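Local coordinates for Serine/threonine-protein kinase Tel1 (Chaetomium thermophilum, PDB 6SKY), which probably acts as an ATP-dependent serine/threonine protein kinase that senses DNA damage and activates checkpoint signalling after genotoxic stress, at residues A[1658-1663]-A[1839-1844]; A[1800-1805]-A[1843-1848]. All blocks are in the same frame, centred on the assembly; numbering follows the deposited sequence.

Contact 1: residues A[1658-1663]-A[1839-1844]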
# COMPACT_ATOMS: atom_id res chain seq x y z
N GLN A 1658 35.40 -32.03 -5.66
CA GLN A 1658 34.84 -33.24 -5.07
C GLN A 1658 35.53 -34.48 -5.60
O GLN A 1658 35.76 -35.43 -4.85
CB GLN A 1658 33.34 -33.30 -5.32
CG GLN A 1658 32.51 -33.02 -4.10
CD GLN A 1658 31.33 -33.97 -3.99
OE1 GLN A 1658 31.11 -34.80 -4.87
NE2 GLN A 1658 30.58 -33.85 -2.90
N GLU A 1659 35.89 -34.49 -6.88
CA GLU A 1659 36.59 -35.64 -7.42
C GLU A 1659 38.03 -35.70 -6.92
O GLU A 1659 38.54 -36.78 -6.61
CB GLU A 1659 36.57 -35.61 -8.94
CG GLU A 1659 35.57 -34.64 -9.51
CD GLU A 1659 34.12 -35.02 -9.25
OE1 GLU A 1659 33.86 -36.20 -8.93
OE2 GLU A 1659 33.24 -34.14 -9.37
N TYR A 1660 38.69 -34.55 -6.83
CA TYR A 1660 40.04 -34.54 -6.29
C TYR A 1660 40.06 -34.98 -4.84
O TYR A 1660 41.06 -35.53 -4.37
CB TYR A 1660 40.66 -33.16 -6.41
CG TYR A 1660 40.64 -32.56 -7.79
CD1 TYR A 1660 40.53 -33.35 -8.91
CD2 TYR A 1660 40.75 -31.20 -7.96
CE1 TYR A 1660 40.51 -32.79 -10.16
CE2 TYR A 1660 40.74 -30.64 -9.20
CZ TYR A 1660 40.62 -31.43 -10.29
OH TYR A 1660 40.61 -30.85 -11.53
N ARG A 1661 38.97 -34.74 -4.11
CA ARG A 1661 38.93 -35.18 -2.72
C ARG A 1661 38.49 -36.63 -2.59
O ARG A 1661 38.82 -37.28 -1.61
CB ARG A 1661 38.01 -34.28 -1.92
CG ARG A 1661 38.63 -32.93 -1.69
CD ARG A 1661 37.66 -31.93 -1.16
NE ARG A 1661 38.29 -30.61 -1.11
CZ ARG A 1661 37.67 -29.51 -0.72
NH1 ARG A 1661 36.40 -29.55 -0.35
NH2 ARG A 1661 38.33 -28.36 -0.71
N ARG A 1662 37.74 -37.14 -3.57
CA ARG A 1662 37.42 -38.56 -3.58
C ARG A 1662 38.66 -39.38 -3.90
O ARG A 1662 38.88 -40.43 -3.29
CB ARG A 1662 36.32 -38.83 -4.58
CG ARG A 1662 35.89 -40.27 -4.63
CD ARG A 1662 34.96 -40.52 -5.79
NE ARG A 1662 35.63 -40.36 -7.07
CZ ARG A 1662 36.35 -41.31 -7.66
NH1 ARG A 1662 36.50 -42.49 -7.08
NH2 ARG A 1662 36.92 -41.09 -8.84
N LEU A 1663 39.47 -38.93 -4.85
CA LEU A 1663 40.68 -39.66 -5.22
C LEU A 1663 41.71 -39.62 -4.10
O LEU A 1663 42.10 -40.66 -3.56
CB LEU A 1663 41.26 -39.08 -6.50
CG LEU A 1663 40.39 -39.24 -7.73
CD1 LEU A 1663 40.96 -38.44 -8.88
CD2 LEU A 1663 40.32 -40.69 -8.09
N LEU A 1839 40.81 -23.44 -19.73
CA LEU A 1839 40.72 -22.42 -18.70
C LEU A 1839 40.01 -22.95 -17.46
O LEU A 1839 40.40 -22.64 -16.33
CB LEU A 1839 40.01 -21.19 -19.26
CG LEU A 1839 40.14 -19.87 -18.52
CD1 LEU A 1839 41.58 -19.51 -18.34
CD2 LEU A 1839 39.43 -18.81 -19.30
N LYS A 1840 38.97 -23.76 -17.66
CA LYS A 1840 38.34 -24.43 -16.53
C LYS A 1840 39.35 -25.27 -15.75
O LYS A 1840 39.32 -25.31 -14.52
CB LYS A 1840 37.19 -25.31 -17.00
CG LYS A 1840 35.90 -24.59 -17.23
CD LYS A 1840 34.78 -25.59 -17.32
CE LYS A 1840 33.51 -24.96 -17.83
NZ LYS A 1840 32.83 -24.14 -16.80
N LEU A 1841 40.24 -25.96 -16.46
CA LEU A 1841 41.21 -26.81 -15.80
C LEU A 1841 42.25 -25.99 -15.05
O LEU A 1841 42.71 -26.40 -13.98
CB LEU A 1841 41.88 -27.72 -16.82
CG LEU A 1841 42.89 -28.75 -16.36
CD1 LEU A 1841 42.22 -29.80 -15.53
CD2 LEU A 1841 43.55 -29.36 -17.55
N LEU A 1842 42.62 -24.83 -15.59
CA LEU A 1842 43.52 -23.93 -14.86
C LEU A 1842 42.88 -23.44 -13.57
O LEU A 1842 43.52 -23.41 -12.51
CB LEU A 1842 43.89 -22.75 -15.74
CG LEU A 1842 45.19 -22.88 -16.50
CD1 LEU A 1842 45.44 -21.60 -17.24
CD2 LEU A 1842 46.30 -23.18 -15.54
N ILE A 1843 41.62 -23.03 -13.64
CA ILE A 1843 40.93 -22.56 -12.45
C ILE A 1843 40.80 -23.67 -11.41
O ILE A 1843 40.99 -23.45 -10.21
CB ILE A 1843 39.56 -21.99 -12.84
CG1 ILE A 1843 39.75 -20.67 -13.58
CG2 ILE A 1843 38.71 -21.79 -11.63
CD1 ILE A 1843 38.65 -20.38 -14.53
N ASN A 1844 40.49 -24.89 -11.86
CA ASN A 1844 40.40 -26.00 -10.92
C ASN A 1844 41.74 -26.35 -10.31
O ASN A 1844 41.80 -26.79 -9.16
CB ASN A 1844 39.79 -27.21 -11.60
CG ASN A 1844 38.30 -27.13 -11.68
OD1 ASN A 1844 37.71 -27.27 -12.74
ND2 ASN A 1844 37.68 -26.91 -10.54
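Tyr1660 reaches across from helix 1657-1663 and ends against Asn1844 of helix 1836-1849. The close part of the contact is small. The phenolic oxygen OH of Tyr1660 lies 3.7 Å from CB of Asn1844. CE2 of Tyr1660 is 4.0 Å from the backbone O of Asn1844, which sits at the ring edge, near its plane. The ring and the side-chain amide of Asn1844 stand almost perpendicular, at 89°. CB of Tyr1660 already points toward the other helix, and chi1 -54°, with CG anti to the carbonyl carbon, carries the ring on to Asn1844. Both residues are buried, and at these distances they meet by packing.

The looser part lies one turn earlier on helix 1836-1849. There CD1 of Leu1841 comes only to 4.4 Å from OH of Tyr1660. The backbones stay well apart: CA of Tyr1660 and CA of Asn1844 are 9.7 Å from each other. The solvent side of helix 1657-1663 is marked by Gln1658 and Arg1662, which are exposed and do not meet 1839-1844.

Other helices of this all-helical part of the chain close in around the pair. Tyr1660 also packs on Pro1799 of helix 1793-1808, and its ring meets that of Tyr1848 at a steep angle. Leu1841 touches Phe1798 of helix 1793-1808 and Ser1763 of helix 1762-1771.

Contact 2: residues A[1800-1805]-A[1843-1848]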
# COMPACT_ATOMS: atom_id res chain seq x y z
N PHE A 1800 47.31 -32.94 -9.65
CA PHE A 1800 48.24 -33.71 -8.85
C PHE A 1800 49.66 -33.54 -9.34
O PHE A 1800 50.60 -33.43 -8.54
CB PHE A 1800 47.84 -35.18 -8.87
CG PHE A 1800 46.44 -35.43 -8.42
CD1 PHE A 1800 46.04 -35.06 -7.16
CD2 PHE A 1800 45.55 -36.05 -9.24
CE1 PHE A 1800 44.76 -35.30 -6.75
CE2 PHE A 1800 44.27 -36.28 -8.82
CZ PHE A 1800 43.88 -35.90 -7.57
N VAL A 1801 49.85 -33.49 -10.65
CA VAL A 1801 51.19 -33.30 -11.20
C VAL A 1801 51.72 -31.93 -10.84
O VAL A 1801 52.87 -31.78 -10.40
CB VAL A 1801 51.17 -33.52 -12.72
CG1 VAL A 1801 52.53 -33.24 -13.30
CG2 VAL A 1801 50.76 -34.93 -13.04
N VAL A 1802 50.90 -30.89 -11.04
CA VAL A 1802 51.34 -29.53 -10.72
C VAL A 1802 51.73 -29.44 -9.26
O VAL A 1802 52.78 -28.88 -8.91
CB VAL A 1802 50.25 -28.52 -11.08
CG1 VAL A 1802 50.61 -27.18 -10.53
CG2 VAL A 1802 50.09 -28.43 -12.56
N HIS A 1803 50.91 -29.99 -8.37
CA HIS A 1803 51.21 -29.91 -6.95
C HIS A 1803 52.48 -30.68 -6.61
O HIS A 1803 53.29 -30.20 -5.82
CB HIS A 1803 50.05 -30.44 -6.13
CG HIS A 1803 50.35 -30.56 -4.67
ND1 HIS A 1803 50.16 -31.72 -3.96
CD2 HIS A 1803 50.86 -29.67 -3.79
CE1 HIS A 1803 50.53 -31.54 -2.71
NE2 HIS A 1803 50.95 -30.30 -2.58
N LEU A 1804 52.66 -31.87 -7.17
CA LEU A 1804 53.85 -32.65 -6.86
C LEU A 1804 55.12 -31.93 -7.29
O LEU A 1804 56.10 -31.90 -6.55
CB LEU A 1804 53.77 -34.03 -7.51
CG LEU A 1804 52.93 -35.07 -6.79
CD1 LEU A 1804 52.75 -36.27 -7.67
CD2 LEU A 1804 53.61 -35.48 -5.52
N VAL A 1805 55.10 -31.32 -8.47
CA VAL A 1805 56.29 -30.60 -8.93
C VAL A 1805 56.56 -29.38 -8.05
O VAL A 1805 57.70 -29.14 -7.63
CB VAL A 1805 56.13 -30.20 -10.40
CG1 VAL A 1805 57.23 -29.27 -10.80
CG2 VAL A 1805 56.14 -31.43 -11.25
N ILE A 1843 41.62 -23.03 -13.64
CA ILE A 1843 40.93 -22.56 -12.45
C ILE A 1843 40.80 -23.67 -11.41
O ILE A 1843 40.99 -23.45 -10.21
CB ILE A 1843 39.56 -21.99 -12.84
CG1 ILE A 1843 39.75 -20.67 -13.58
CG2 ILE A 1843 38.71 -21.79 -11.63
CD1 ILE A 1843 38.65 -20.38 -14.53
N ASN A 1844 40.49 -24.89 -11.86
CA ASN A 1844 40.40 -26.00 -10.92
C ASN A 1844 41.74 -26.35 -10.31
O ASN A 1844 41.80 -26.79 -9.16
CB ASN A 1844 39.79 -27.21 -11.60
CG ASN A 1844 38.30 -27.13 -11.68
OD1 ASN A 1844 37.71 -27.27 -12.74
ND2 ASN A 1844 37.68 -26.91 -10.54
N THR A 1845 42.84 -26.17 -11.05
CA THR A 1845 44.15 -26.39 -10.45
C THR A 1845 44.45 -25.36 -9.37
O THR A 1845 44.99 -25.70 -8.32
CB THR A 1845 45.23 -26.36 -11.52
OG1 THR A 1845 44.91 -27.31 -12.54
CG2 THR A 1845 46.56 -26.72 -10.92
N ILE A 1846 44.13 -24.09 -9.63
CA ILE A 1846 44.33 -23.06 -8.61
C ILE A 1846 43.52 -23.39 -7.36
O ILE A 1846 44.01 -23.31 -6.23
CB ILE A 1846 43.95 -21.68 -9.16
CG1 ILE A 1846 44.90 -21.27 -10.28
CG2 ILE A 1846 43.98 -20.65 -8.08
CD1 ILE A 1846 44.54 -19.97 -10.92
N LEU A 1847 42.26 -23.77 -7.55
CA LEU A 1847 41.42 -24.15 -6.41
C LEU A 1847 42.02 -25.31 -5.65
O LEU A 1847 42.06 -25.30 -4.42
CB LEU A 1847 40.02 -24.50 -6.89
CG LEU A 1847 39.10 -23.38 -7.31
CD1 LEU A 1847 37.78 -23.98 -7.67
CD2 LEU A 1847 38.95 -22.42 -6.18
N TYR A 1848 42.49 -26.34 -6.35
CA TYR A 1848 43.06 -27.49 -5.67
C TYR A 1848 44.30 -27.12 -4.89
O TYR A 1848 44.52 -27.62 -3.79
CB TYR A 1848 43.38 -28.59 -6.67
CG TYR A 1848 44.08 -29.77 -6.06
CD1 TYR A 1848 43.38 -30.70 -5.32
CD2 TYR A 1848 45.44 -29.95 -6.22
CE1 TYR A 1848 44.01 -31.76 -4.76
CE2 TYR A 1848 46.07 -31.01 -5.65
CZ TYR A 1848 45.35 -31.91 -4.93
OH TYR A 1848 45.97 -32.98 -4.36
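Phe1800 turns its edge toward the face of Tyr1848, forming an offset edge-to-face pair. The ring planes are 82° apart and the centroids 5.5 Å apart. The offset brings the phenolic end of the tyrosine to the phenylalanine: CD1 of Phe1800 is 3.5 Å from OH of Tyr1848, and CE1 of Phe1800 is 3.9 Å from CZ of Tyr1848. Tyr1848 has CG anti to the backbone N (chi1 175°), which extends its ring toward helix 1793-1808. His1803 meets this ring at its edge instead, with CB 4.0 Å from CE2 of Tyr1848. OH of Tyr1848 and ND1 of His1803 each hydrogen-bond to OG of Ser1670. Replacing Tyr1848 with an alanine would probably leave the edge of Phe1800 without its aromatic face and Ser1670 without one of its partners.

One turn earlier on helix 1836-1849, CG2 of Thr1845 lies 4.1 Å from CG1 of Val1802. OG1 of Thr1845 turns back to the carbonyl O of Leu1841, and the methyl is left for the valine. The helix segments cross at -48°, with axes 10.1 Å apart. This is plain helix-on-helix packing, joining helices 1793-1808 and 1836-1849 away from the nucleotide site. Helix 1670-1684 packs against Phe1800 through Leu1674, while helix 1884-1898 meets Leu1847 on helix 1836-1849.

Overall arrangement
Contacts 1 and 2 lie side by side, with centres about 8 Å apart, and both use helix 1836-1849. Their segments on that helix overlap at Ile1843 and Asn1844. Along the chain, helix 1657-1663 comes first, then helix 1793-1808, then the shared helix. Contact 1 therefore closes a long span of 175 residues, and contact 2 a short one of 37. The two also touch directly: CD2 of Tyr1660 is 3.8 Å from CD1 of Tyr1848, and Leu1663 packs on Phe1800. Three helices thus meet in one mostly buried cluster, with Tyr1660, Phe1800 and Tyr1848 at its centre. It belongs to the helical part of the chain, away from the nucleotide and magnesium sites.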